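PDB 6D1T: methyl-CpG-binding domain protein 1 from Homo sapiens, which binds DNA methylated at the cytosines of CpG dinucleotides through this methyl-CpG-binding domain and represses transcription by recruiting silencing factors. Local coordinates for residues T35-P40 and T62-K67. Numbering follows the deposited sequence.
Sequences TYYQSP and TLFDFK
In the core of the methyl-CpG-binding domain, Thr35 and Tyr37 of strand 33-38 meet Phe64, Phe66 and Lys67 of the loop that follows helix 48-55. The hydroxyls of Thr35 and Tyr37 each donate to a backbone carbonyl of this loop. Thr35 OG1 lies 2.7 Å from Lys67 O, in the carbonyl plane and on a lone pair. With OG1 beside the backbone N (chi1 -71°), CG2 falls anti to that nitrogen, and this methyl lies 3.3 Å from Phe66 O; a beta-branched residue thus offers a donor and a methyl group from the same carbon, the methyl resting against the loop backbone. Tyr37 reaches farther: its OH bonds to Phe66 O at 2.7 Å, tilted 19° from the carbonyl plane, and that oxygen lies near the plane of the tyrosine ring, at its edge. The same ring presents its CD2-CE2 edge to one face of Phe66, with CE2 3.5 Å above the plane and over the centre. This is an edge-to-face pair, its planes at 68°. Phe64 meets Tyr37 tip to tip, CZ standing 3.5 Å from OH. Tyrosine suits the place because its ring edge packs on Phe66 while its hydroxyl reaches Phe66 O. An alanine in place of Tyr37 would probably leave Phe66 O without this donor and open a gap over the face of Phe66 and at the tip of Phe64. Arg19 of strand 18-23 also bonds to Lys67 O, giving that carbonyl a second donor, while the Lys67 amine turns to Ser33. Tyr36 packs on a modified base of the bound DNA, and Leu51 of helix 48-55 touches both Phe64 and Phe66, joining sheet, loop and helix.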
loop_
_atom_site.group_PDB
_atom_site.type_symbol
_atom_site.label_atom_id
_atom_site.label_comp_id
_atom_site.label_asym_id
_atom_site.label_seq_id
_atom_site.Cartn_x
_atom_site.Cartn_y
_atom_site.Cartn_z
ATOM N N THR A 35 -2.002 4.617 3.841
ATOM C CA THR A 35 -1.732 4.076 2.552
ATOM C C THR A 35 -2.373 2.684 2.478
ATOM O O THR A 35 -2.206 1.907 3.411
ATOM C CB THR A 35 -0.220 4.016 2.324
ATOM O OG1 THR A 35 0.273 5.342 2.163
ATOM C CG2 THR A 35 0.167 3.227 1.102
ATOM N N TYR A 36 -3.090 2.396 1.384
ATOM C CA TYR A 36 -3.764 1.099 1.140
ATOM C C TYR A 36 -3.227 0.444 -0.155
ATOM O O TYR A 36 -2.820 1.130 -1.114
ATOM C CB TYR A 36 -5.276 1.317 1.063
ATOM C CG TYR A 36 -5.843 1.906 2.330
ATOM C CD1 TYR A 36 -6.134 1.110 3.423
ATOM C CD2 TYR A 36 -6.083 3.264 2.452
ATOM C CE1 TYR A 36 -6.635 1.648 4.604
ATOM C CE2 TYR A 36 -6.588 3.813 3.620
ATOM C CZ TYR A 36 -6.862 3.009 4.710
ATOM O OH TYR A 36 -7.359 3.552 5.875
ATOM N N TYR A 37 -3.190 -0.893 -0.187
ATOM C CA TYR A 37 -2.860 -1.579 -1.419
ATOM C C TYR A 37 -3.977 -2.558 -1.781
ATOM O O TYR A 37 -4.741 -3.000 -0.928
ATOM C CB TYR A 37 -1.500 -2.263 -1.319
ATOM C CG TYR A 37 -0.357 -1.294 -1.220
ATOM C CD1 TYR A 37 0.258 -0.805 -2.349
ATOM C CD2 TYR A 37 0.084 -0.831 0.010
ATOM C CE1 TYR A 37 1.304 0.091 -2.258
ATOM C CE2 TYR A 37 1.131 0.070 0.114
ATOM C CZ TYR A 37 1.719 0.551 -1.030
ATOM O OH TYR A 37 2.723 1.449 -0.954
ATOM N N GLN A 38 -4.039 -2.855 -3.089
ATOM C CA GLN A 38 -4.904 -3.832 -3.640
ATOM C C GLN A 38 -4.099 -4.691 -4.633
ATOM O O GLN A 38 -3.426 -4.194 -5.581
ATOM C CB GLN A 38 -6.117 -3.185 -4.293
ATOM C CG GLN A 38 -6.960 -4.175 -5.086
ATOM C CD GLN A 38 -8.208 -3.526 -5.648
ATOM O OE1 GLN A 38 -9.130 -3.172 -4.917
ATOM N NE2 GLN A 38 -8.239 -3.349 -6.960
ATOM N N SER A 39 -4.208 -5.991 -4.393
ATOM C CA SER A 39 -3.493 -6.967 -5.084
ATOM C C SER A 39 -4.102 -7.188 -6.481
ATOM O O SER A 39 -5.270 -6.839 -6.752
ATOM C CB SER A 39 -3.483 -8.245 -4.298
ATOM O OG SER A 39 -4.628 -9.020 -4.630
ATOM N N PRO A 40 -3.339 -7.828 -7.356
ATOM C CA PRO A 40 -3.851 -8.109 -8.697
ATOM C C PRO A 40 -5.169 -8.901 -8.643
ATOM O O PRO A 40 -6.047 -8.682 -9.476
ATOM C CB PRO A 40 -2.744 -8.898 -9.432
ATOM C CG PRO A 40 -1.568 -8.983 -8.464
ATOM C CD PRO A 40 -1.921 -8.164 -7.230
ATOM N N THR A 62 12.668 -5.273 2.163
ATOM C CA THR A 62 13.464 -4.525 3.121
ATOM C C THR A 62 13.572 -3.074 2.644
ATOM O O THR A 62 13.399 -2.150 3.439
ATOM C CB THR A 62 14.852 -5.143 3.344
ATOM O OG1 THR A 62 14.725 -6.549 3.537
ATOM C CG2 THR A 62 15.565 -4.555 4.545
ATOM N N LEU A 63 13.800 -2.890 1.341
ATOM C CA LEU A 63 14.030 -1.556 0.779
ATOM C C LEU A 63 12.724 -0.949 0.219
ATOM O O LEU A 63 12.805 0.027 -0.509
ATOM C CB LEU A 63 15.118 -1.659 -0.308
ATOM N N PHE A 64 11.533 -1.478 0.571
ATOM C CA PHE A 64 10.227 -0.924 0.064
ATOM C C PHE A 64 9.574 -0.048 1.133
ATOM O O PHE A 64 9.317 -0.510 2.250
ATOM C CB PHE A 64 9.230 -2.020 -0.331
ATOM C CG PHE A 64 7.896 -1.520 -0.858
ATOM C CD1 PHE A 64 7.809 -0.803 -2.052
ATOM C CD2 PHE A 64 6.713 -1.794 -0.192
ATOM C CE1 PHE A 64 6.584 -0.353 -2.540
ATOM C CE2 PHE A 64 5.489 -1.339 -0.684
ATOM C CZ PHE A 64 5.428 -0.628 -1.860
ATOM N N ASP A 65 9.293 1.202 0.768
ATOM C CA ASP A 65 8.618 2.170 1.660
ATOM C C ASP A 65 7.118 1.985 1.480
ATOM O O ASP A 65 6.574 2.424 0.476
ATOM C CB ASP A 65 9.029 3.627 1.358
ATOM C CG ASP A 65 8.402 4.691 2.266
ATOM O OD1 ASP A 65 7.969 4.331 3.365
ATOM O OD2 ASP A 65 8.361 5.889 1.856
ATOM N N PHE A 66 6.478 1.330 2.441
ATOM C CA PHE A 66 5.051 0.983 2.331
ATOM C C PHE A 66 4.215 2.262 2.275
ATOM O O PHE A 66 3.294 2.387 1.465
ATOM C CB PHE A 66 4.606 0.126 3.521
ATOM C CG PHE A 66 3.155 -0.302 3.494
ATOM C CD1 PHE A 66 2.150 0.549 3.929
ATOM C CD2 PHE A 66 2.799 -1.570 3.058
ATOM C CE1 PHE A 66 0.823 0.146 3.910
ATOM C CE2 PHE A 66 1.472 -1.975 3.042
ATOM C CZ PHE A 66 0.484 -1.124 3.469
ATOM N N LYS A 67 4.527 3.202 3.154
ATOM C CA LYS A 67 3.779 4.438 3.175
ATOM C C LYS A 67 3.807 5.061 1.775
ATOM O O LYS A 67 2.762 5.310 1.224
ATOM C CB LYS A 67 4.290 5.415 4.253
ATOM C CG LYS A 67 3.229 6.403 4.752
ATOM C CD LYS A 67 3.772 7.616 5.537
ATOM C CE LYS A 67 2.781 8.763 5.612
ATOM N NZ LYS A 67 1.417 8.288 5.997
#